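Local structure of HpuA (Kingella denitrificans ATCC 33394, 5EC6) at residues A[128-133]-A[176-181]; A[191-196]-A[224-229]; A[233-238]-A[251-256]. The protein is a haemoglobin receptor, an outer-membrane lipoprotein that probably captures haemoglobin so that its haem iron can be taken up. All blocks are in the same frame, centred on the assembly; numbering follows the deposited sequence. Where two conformers were deposited one is given.

Contact 1: residues A[128-133]-A[176-181]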
loop_
_atom_site.group_PDB
_atom_site.type_symbol
_atom_site.label_atom_id
_atom_site.label_comp_id
_atom_site.label_asym_id
_atom_site.label_seq_id
_atom_site.Cartn_x
_atom_site.Cartn_y
_atom_site.Cartn_z
ATOM N N MET A 128 1.890 11.753 9.481
ATOM C CA MET A 128 1.901 11.339 8.080
ATOM C C MET A 128 1.068 10.097 7.910
ATOM O O MET A 128 1.548 8.958 7.891
ATOM C CB MET A 128 3.297 11.115 7.562
ATOM C CG MET A 128 4.093 12.428 7.554
ATOM S SD MET A 128 5.220 12.599 6.169
ATOM C CE MET A 128 5.806 10.946 6.054
ATOM N N ASN A 129 -0.199 10.383 7.797
ATOM C CA ASN A 129 -1.193 9.400 7.897
ATOM C C ASN A 129 -1.167 8.391 6.748
ATOM O O ASN A 129 -1.587 7.279 6.981
ATOM C CB ASN A 129 -2.541 10.058 7.967
ATOM C CG ASN A 129 -2.787 10.756 9.294
ATOM O OD1 ASN A 129 -2.113 10.507 10.309
ATOM N ND2 ASN A 129 -3.763 11.644 9.287
ATOM N N ALA A 130 -0.687 8.760 5.550
ATOM C CA ALA A 130 -0.694 7.788 4.414
ATOM C C ALA A 130 0.165 6.572 4.690
ATOM O O ALA A 130 -0.037 5.531 4.114
ATOM C CB ALA A 130 -0.237 8.447 3.138
ATOM N N LEU A 131 1.168 6.743 5.565
ATOM C CA LEU A 131 2.167 5.720 5.795
ATOM C C LEU A 131 1.729 4.717 6.840
ATOM O O LEU A 131 2.347 3.677 6.961
ATOM C CB LEU A 131 3.461 6.362 6.325
ATOM C CG LEU A 131 4.212 7.409 5.515
ATOM C CD1 LEU A 131 5.248 8.023 6.444
ATOM C CD2 LEU A 131 4.864 6.758 4.295
ATOM N N ARG A 132 0.695 5.066 7.605
ATOM C CA ARG A 132 0.280 4.300 8.750
ATOM C C ARG A 132 -0.609 3.130 8.345
ATOM O O ARG A 132 -1.740 2.976 8.821
ATOM C CB ARG A 132 -0.530 5.184 9.696
ATOM C CG ARG A 132 0.123 6.450 10.219
ATOM C CD ARG A 132 -0.874 7.170 11.157
ATOM N NE ARG A 132 -0.252 8.233 11.949
ATOM C CZ ARG A 132 0.561 8.023 12.989
ATOM N NH1 ARG A 132 0.854 6.784 13.385
ATOM N NH2 ARG A 132 1.090 9.056 13.643
ATOM N N LEU A 133 -0.113 2.316 7.451
ATOM C CA LEU A 133 -0.919 1.238 6.917
ATOM C C LEU A 133 -0.852 0.145 7.941
ATOM O O LEU A 133 0.204 0.004 8.584
ATOM C CB LEU A 133 -0.316 0.780 5.600
ATOM C CG LEU A 133 -0.235 1.867 4.551
ATOM C CD1 LEU A 133 0.614 1.380 3.386
ATOM C CD2 LEU A 133 -1.580 2.221 4.052
ATOM N N THR A 176 -12.501 9.451 0.795
ATOM C CA THR A 176 -11.263 10.067 0.345
ATOM C C THR A 176 -10.082 9.470 1.101
ATOM O O THR A 176 -10.085 9.347 2.331
ATOM C CB THR A 176 -11.365 11.589 0.561
ATOM O OG1 THR A 176 -12.424 12.094 -0.271
ATOM C CG2 THR A 176 -10.118 12.298 0.210
ATOM N N TYR A 177 -9.044 9.162 0.326
ATOM C CA TYR A 177 -7.845 8.465 0.787
ATOM C C TYR A 177 -6.627 9.378 0.571
ATOM O O TYR A 177 -6.549 10.114 -0.410
ATOM C CB TYR A 177 -7.657 7.144 0.037
ATOM C CG TYR A 177 -8.769 6.140 0.240
ATOM C CD1 TYR A 177 -9.967 6.239 -0.492
ATOM C CD2 TYR A 177 -8.641 5.107 1.154
ATOM C CE1 TYR A 177 -11.011 5.377 -0.269
ATOM C CE2 TYR A 177 -9.652 4.215 1.364
ATOM C CZ TYR A 177 -10.854 4.342 0.679
ATOM O OH TYR A 177 -11.889 3.447 0.871
ATOM N N GLU A 178 -5.691 9.286 1.505
ATOM C CA GLU A 178 -4.455 10.053 1.506
ATOM C C GLU A 178 -3.399 9.015 1.176
ATOM O O GLU A 178 -3.224 8.081 1.949
ATOM C CB GLU A 178 -4.251 10.661 2.901
ATOM C CG GLU A 178 -3.038 11.585 3.041
ATOM C CD GLU A 178 -3.152 12.489 4.265
ATOM O OE1 GLU A 178 -4.299 12.872 4.676
ATOM O OE2 GLU A 178 -2.079 12.810 4.867
ATOM N N VAL A 179 -2.693 9.192 0.053
ATOM C CA VAL A 179 -1.902 8.103 -0.522
ATOM C C VAL A 179 -0.461 8.572 -0.841
ATOM O O VAL A 179 -0.200 9.782 -1.012
ATOM C CB VAL A 179 -2.532 7.459 -1.792
ATOM C CG1 VAL A 179 -3.969 7.035 -1.522
ATOM C CG2 VAL A 179 -2.483 8.340 -3.011
ATOM N N ILE A 180 0.378 7.589 -1.051
ATOM C CA ILE A 180 1.725 7.817 -1.582
ATOM C C ILE A 180 1.942 6.909 -2.777
ATOM O O ILE A 180 1.551 5.744 -2.768
ATOM C CB ILE A 180 2.779 7.505 -0.509
ATOM C CG1 ILE A 180 2.637 8.448 0.705
ATOM C CG2 ILE A 180 4.193 7.593 -1.089
ATOM C CD1 ILE A 180 3.242 7.849 1.941
ATOM N N GLY A 181 2.548 7.479 -3.817
ATOM C CA GLY A 181 2.997 6.748 -5.001
ATOM C C GLY A 181 4.486 6.503 -4.977
ATOM O O GLY A 181 5.241 7.324 -4.410
HETATM O O HOH W 1 -5.115 11.778 6.996
HETATM O O HOH W 2 -1.793 13.360 7.370
#
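Ala130 lays its methyl group over the backbone of strand 174-185, where CB lies 3.2 Å from the carbonyl O of Glu178 and faces the side chain of Ile180. The carbonyl of Glu178 also takes a CA-H...O contact from Ala130. Beside it, the isobutyl end of Leu131 meets the CD1 end of Ile180, the two side chains crossing obliquely; Ile180 was modelled in two conformers and its CD1 sits implausibly close to Leu131, so its spacing from either residue is doubtful. No direct hydrogen bond spans the two segments. Their polar link runs through two waters. The chain of Glu178 is extended, with CG anti to the backbone N (chi1 -176°), and its carboxylate ends beside Asn129. One water accepts from Asn129 ND2 at 2.7 Å and donates to Glu178 OE1 at 2.7 Å. The other donates to Glu178 OE2 at 2.6 Å and accepts only a weak bond from Asn129 N. OE2 is held further by the hydroxyl of Tyr194, which also bonds to the amide of Ala130, while OE1 has Arg305 as a distant, weak ion-pair partner. These neighbours would be expected to favour a charged carboxylate. The arrangement is a buried 3-10 loop turn, residues 129-131, packed against the outer face of strand 174-185, which pairs antiparallel with strands 208-215 and 298-308 in a closed beta barrel.

Contact 2: residues A[191-196]-A[224-229]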
loop_
_atom_site.group_PDB
_atom_site.type_symbol
_atom_site.label_atom_id
_atom_site.label_comp_id
_atom_site.label_asym_id
_atom_site.label_seq_id
_atom_site.Cartn_x
_atom_site.Cartn_y
_atom_site.Cartn_z
ATOM N N THR A 191 9.381 8.819 -4.517
ATOM C CA THR A 191 8.034 8.947 -3.943
ATOM C C THR A 191 7.374 10.261 -4.267
ATOM O O THR A 191 8.020 11.316 -4.497
ATOM C CB THR A 191 8.033 8.661 -2.445
ATOM O OG1 THR A 191 9.073 9.433 -1.775
ATOM C CG2 THR A 191 8.233 7.189 -2.185
ATOM N N SER A 192 6.041 10.227 -4.299
ATOM C CA SER A 192 5.233 11.408 -4.534
ATOM C C SER A 192 5.345 12.413 -3.383
ATOM O O SER A 192 5.669 12.060 -2.257
ATOM C CB SER A 192 3.768 10.994 -4.739
ATOM O OG SER A 192 3.295 10.279 -3.631
ATOM N N SER A 193 5.079 13.687 -3.692
ATOM C CA SER A 193 5.334 14.762 -2.715
ATOM C C SER A 193 4.441 14.654 -1.534
ATOM O O SER A 193 3.200 14.476 -1.656
ATOM C CB SER A 193 5.178 16.134 -3.350
ATOM O OG SER A 193 6.108 16.287 -4.401
ATOM N N TYR A 194 5.012 14.797 -0.346
ATOM C CA TYR A 194 4.235 14.674 0.861
ATOM C C TYR A 194 4.885 15.474 1.948
ATOM O O TYR A 194 6.015 15.153 2.355
ATOM C CB TYR A 194 4.145 13.222 1.293
ATOM C CG TYR A 194 3.080 12.828 2.259
ATOM C CD1 TYR A 194 1.889 13.574 2.418
ATOM C CD2 TYR A 194 3.196 11.646 2.985
ATOM C CE1 TYR A 194 0.901 13.151 3.269
ATOM C CE2 TYR A 194 2.222 11.221 3.851
ATOM C CZ TYR A 194 1.059 11.969 4.004
ATOM O OH TYR A 194 0.117 11.478 4.877
ATOM N N GLU A 195 4.139 16.460 2.455
ATOM C CA GLU A 195 4.580 17.290 3.590
ATOM C C GLU A 195 3.378 17.608 4.416
ATOM O O GLU A 195 2.336 18.069 3.887
ATOM C CB GLU A 195 5.216 18.596 3.109
ATOM C CG GLU A 195 5.553 19.550 4.260
ATOM C CD GLU A 195 6.286 20.808 3.821
ATOM O OE1 GLU A 195 6.657 20.957 2.632
ATOM O OE2 GLU A 195 6.530 21.638 4.737
ATOM N N THR A 196 3.457 17.343 5.709
ATOM C CA THR A 196 2.357 17.704 6.598
ATOM C C THR A 196 2.892 18.656 7.655
ATOM O O THR A 196 4.103 18.896 7.718
ATOM C CB THR A 196 1.741 16.454 7.238
ATOM O OG1 THR A 196 2.752 15.753 7.963
ATOM C CG2 THR A 196 1.186 15.536 6.152
ATOM N N THR A 224 -5.133 12.547 -8.010
ATOM C CA THR A 224 -3.831 12.755 -8.587
ATOM C C THR A 224 -2.743 12.401 -7.601
ATOM O O THR A 224 -2.756 12.871 -6.454
ATOM C CB THR A 224 -3.660 14.232 -9.016
ATOM O OG1 THR A 224 -4.622 14.533 -10.037
ATOM C CG2 THR A 224 -2.255 14.496 -9.564
ATOM N N ILE A 225 -1.796 11.611 -8.084
ATOM C CA ILE A 225 -0.582 11.335 -7.349
ATOM C C ILE A 225 0.450 12.415 -7.784
ATOM O O ILE A 225 0.846 12.458 -8.949
ATOM C CB ILE A 225 -0.078 9.942 -7.616
ATOM C CG1 ILE A 225 -1.080 8.905 -7.088
ATOM C CG2 ILE A 225 1.266 9.704 -6.882
ATOM C CD1 ILE A 225 -0.781 7.507 -7.498
ATOM N N VAL A 226 0.825 13.246 -6.823
ATOM C CA VAL A 226 1.602 14.485 -7.102
ATOM C C VAL A 226 3.107 14.196 -7.241
ATOM O O VAL A 226 3.729 13.670 -6.340
ATOM C CB VAL A 226 1.341 15.485 -5.971
ATOM C CG1 VAL A 226 2.130 16.785 -6.211
ATOM C CG2 VAL A 226 -0.126 15.794 -5.907
ATOM N N GLY A 227 3.661 14.594 -8.377
ATOM C CA GLY A 227 5.043 14.407 -8.701
ATOM C C GLY A 227 5.980 15.499 -8.186
ATOM O O GLY A 227 5.559 16.447 -7.511
ATOM N N ASN A 228 7.258 15.282 -8.524
ATOM C CA ASN A 228 8.346 16.201 -8.135
ATOM C C ASN A 228 9.558 15.812 -8.971
ATOM O O ASN A 228 9.475 14.989 -9.881
ATOM C CB ASN A 228 8.612 16.089 -6.643
ATOM C CG ASN A 228 8.849 14.648 -6.204
ATOM O OD1 ASN A 228 9.811 14.048 -6.611
ATOM N ND2 ASN A 228 7.882 14.062 -5.422
ATOM N N SER A 229 10.700 16.486 -8.737
ATOM C CA SER A 229 11.880 16.253 -9.553
ATOM C C SER A 229 12.412 14.839 -9.481
ATOM O O SER A 229 13.051 14.430 -10.402
ATOM C CB SER A 229 13.019 17.196 -9.099
ATOM O OG SER A 229 13.383 16.925 -7.746
HETATM O O HOH W 3 5.336 18.716 -5.500
#
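Asn228 reaches across to the 191-196 segment with its carboxamide, and the polar contacts centre on its ND2. One N-H points almost straight at the carbonyl O of Thr191, 2.9 Å from ND2 with an angle of 173° at the hydrogen, and this acceptor lies in the plane of the amide. A second bond runs from ND2 to Ser193 OG at 3.0 Å, the hydroxyl again close to the amide plane, so the two acceptors together fix the rotation of the group. CG of Asn228 sits between its own backbone N and carbonyl carbon (chi1 53°), a position that carries the carboxamide toward residues 191-193. At the other branch, OD1 accepts from the amides of Glu230 and Phe231, which ties the carboxamide to its own loop as well.

Between the main chains, Ser193 N donates to Val226 O at 3.0 Å. A water bonded to Ser193 OG at 2.8 Å also donates to Gly227 O, adding an indirect link to the same stretch of backbone.

Van der Waals contacts complete the interface. CB of Ser192 rests against CG2 of Ile225 at 3.5 Å and makes a close carbon-oxygen contact of 3.1 Å with Val226 O, while its hydroxyl is bonded to the amide of Gly181 on strand 174-185. CB of Ser193 lies alongside CG1 of Val226 at 4.2 Å.

The contact thus joins the ends of strands 188-191 and 220-225 and the irregular chain that follows them. With the carboxamide held at both ND2 and OD1, it depends on directional polar bonds rather than on apolar packing.

Contact 3: residues A[233-238]-A[251-256]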
loop_
_atom_site.group_PDB
_atom_site.type_symbol
_atom_site.label_atom_id
_atom_site.label_comp_id
_atom_site.label_asym_id
_atom_site.label_seq_id
_atom_site.Cartn_x
_atom_site.Cartn_y
_atom_site.Cartn_z
ATOM N N ASP A 233 6.629 13.056 -13.379
ATOM C CA ASP A 233 5.363 13.718 -13.631
ATOM C C ASP A 233 4.310 13.116 -12.679
ATOM O O ASP A 233 4.337 11.915 -12.346
ATOM C CB ASP A 233 4.919 13.564 -15.047
ATOM C CG ASP A 233 5.869 14.269 -16.036
ATOM O OD1 ASP A 233 6.418 15.345 -15.658
ATOM O OD2 ASP A 233 6.010 13.781 -17.158
ATOM N N SER A 234 3.397 13.961 -12.283
ATOM C CA SER A 234 2.202 13.503 -11.552
ATOM C C SER A 234 1.472 12.420 -12.356
ATOM O O SER A 234 1.529 12.369 -13.575
ATOM C CB SER A 234 1.258 14.653 -11.256
ATOM O OG SER A 234 1.885 15.621 -10.416
ATOM N N ILE A 235 0.700 11.592 -11.638
ATOM C CA ILE A 235 -0.150 10.581 -12.279
ATOM C C ILE A 235 -1.594 10.964 -11.991
ATOM O O ILE A 235 -2.026 10.992 -10.826
ATOM C CB ILE A 235 0.119 9.155 -11.734
ATOM C CG1 ILE A 235 1.547 8.718 -12.027
ATOM C CG2 ILE A 235 -0.890 8.178 -12.315
ATOM C CD1 ILE A 235 1.970 7.432 -11.310
ATOM N N GLU A 236 -2.316 11.342 -13.030
ATOM C CA GLU A 236 -3.703 11.753 -12.897
ATOM C C GLU A 236 -4.640 10.603 -13.259
ATOM O O GLU A 236 -4.570 10.067 -14.340
ATOM C CB GLU A 236 -4.010 12.960 -13.785
ATOM C CG GLU A 236 -5.432 13.457 -13.621
ATOM C CD GLU A 236 -5.725 14.809 -14.252
ATOM O OE1 GLU A 236 -4.841 15.347 -14.931
ATOM O OE2 GLU A 236 -6.835 15.330 -13.989
ATOM N N MET A 237 -5.530 10.245 -12.338
ATOM C CA MET A 237 -6.555 9.214 -12.668
ATOM C C MET A 237 -7.483 9.788 -13.684
ATOM O O MET A 237 -7.906 10.942 -13.539
ATOM C CB MET A 237 -7.315 8.819 -11.406
ATOM C CG MET A 237 -6.401 8.228 -10.334
ATOM S SD MET A 237 -5.686 6.658 -10.822
ATOM C CE MET A 237 -4.526 6.384 -9.474
ATOM N N ARG A 238 -7.778 9.033 -14.746
ATOM C CA ARG A 238 -8.619 9.492 -15.836
ATOM C C ARG A 238 -10.006 8.849 -15.877
ATOM O O ARG A 238 -11.018 9.559 -15.953
ATOM C CB ARG A 238 -7.920 9.329 -17.174
ATOM C CG ARG A 238 -6.695 10.269 -17.319
ATOM C CD ARG A 238 -7.085 11.719 -17.361
ATOM N NE ARG A 238 -5.952 12.573 -17.656
ATOM C CZ ARG A 238 -6.016 13.887 -17.872
ATOM N NH1 ARG A 238 -7.173 14.526 -17.849
ATOM N NH2 ARG A 238 -4.898 14.564 -18.146
ATOM N N ALA A 251 -5.062 6.048 -16.334
ATOM C CA ALA A 251 -4.458 7.242 -15.779
ATOM C C ALA A 251 -3.472 7.791 -16.780
ATOM O O ALA A 251 -3.131 7.102 -17.744
ATOM C CB ALA A 251 -3.751 6.930 -14.445
ATOM N N SER A 252 -3.048 9.049 -16.580
ATOM C CA SER A 252 -2.077 9.685 -17.476
ATOM C C SER A 252 -0.926 10.221 -16.697
ATOM O O SER A 252 -1.068 10.660 -15.522
ATOM C CB SER A 252 -2.732 10.822 -18.277
ATOM O OG SER A 252 -3.268 11.794 -17.427
ATOM N N SER A 253 0.222 10.260 -17.362
ATOM C CA SER A 253 1.383 10.900 -16.786
ATOM C C SER A 253 2.280 11.358 -17.913
ATOM O O SER A 253 2.690 10.551 -18.726
ATOM C CB SER A 253 2.113 9.918 -15.893
ATOM O OG SER A 253 3.172 10.554 -15.175
ATOM N N GLY A 254 2.519 12.669 -17.993
ATOM C CA GLY A 254 3.391 13.149 -19.083
ATOM C C GLY A 254 3.008 12.763 -20.505
ATOM O O GLY A 254 3.885 12.554 -21.360
ATOM N N GLY A 255 1.719 12.660 -20.764
ATOM C CA GLY A 255 1.241 12.297 -22.089
ATOM C C GLY A 255 1.066 10.821 -22.339
ATOM O O GLY A 255 0.515 10.443 -23.365
ATOM N N HIS A 256 1.543 9.991 -21.414
ATOM C CA HIS A 256 1.444 8.540 -21.522
ATOM C C HIS A 256 0.232 8.042 -20.738
ATOM O O HIS A 256 -0.068 8.549 -19.654
ATOM C CB HIS A 256 2.672 7.923 -20.890
ATOM C CG HIS A 256 3.967 8.372 -21.494
ATOM N ND1 HIS A 256 4.458 7.829 -22.658
ATOM C CD2 HIS A 256 4.865 9.296 -21.089
ATOM C CE1 HIS A 256 5.606 8.420 -22.951
ATOM N NE2 HIS A 256 5.876 9.310 -22.017
HETATM O O HOH W 4 0.827 14.162 -15.378
#
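Arg238 bends at chi2 (-66°), and OG of Ser252 stands between its own backbone N and carbonyl carbon (chi1 59°); the two groups meet across the strands. Arg238 NE donates to Ser252 OG at 2.8 Å, with the hydroxyl near the guanidinium plane, and NH2 adds a weak bond to the same oxygen. In one of its two conformers the Glu236 carboxylate lies over a guanidinium face, a tentative charge pairing to which no N-H points. Glu236 and Ser252 form an antiparallel hydrogen-bonded pair, N to O at 2.9 Å in both directions. On the sheet face bearing Met237 and Ala251, CB of Ala251 packs on CG2 of Ile235 at 3.8 Å and on SD of Met237 at 4.1 Å.

Just before the start of strand 235-243, Ser253 OG donates to Ser234 O at 2.9 Å from above the carbonyl plane, and Arg183 bonds to the same hydroxyl. Gly254 CA passes 3.3 Å from OD2 of Asp233. Gly254 and Gly255 both have the positive phi of the type I' turn from Ser253 to His256. Such pairing is characteristic of a beta hairpin, 235-243 with 246-253, the latter turning tightly into strand 256-265 of an antiparallel meander.

Contact 1 is the most buried of the three, its centre about 8 Å from the centre of the chain, whereas contacts 2 and 3 are partly buried and lie farther out. Its segments meet through apolar groups and waters, contact 2 relies on a carboxamide and one backbone bond, and contact 3 on regular strand pairing with a charged surface edge. Contacts 1 and 2 touch where residues of 191-196 bond to the 128-133 and 176-181 segments. Contacts 2 and 3 lie on neighbouring strands, 220-225 and 235-243: Ile225 N bonds to Ile235 O, and Gly227 N to Ser234 OG. Contacts 1 and 3 do not touch, their nearest atoms being about 6 Å apart.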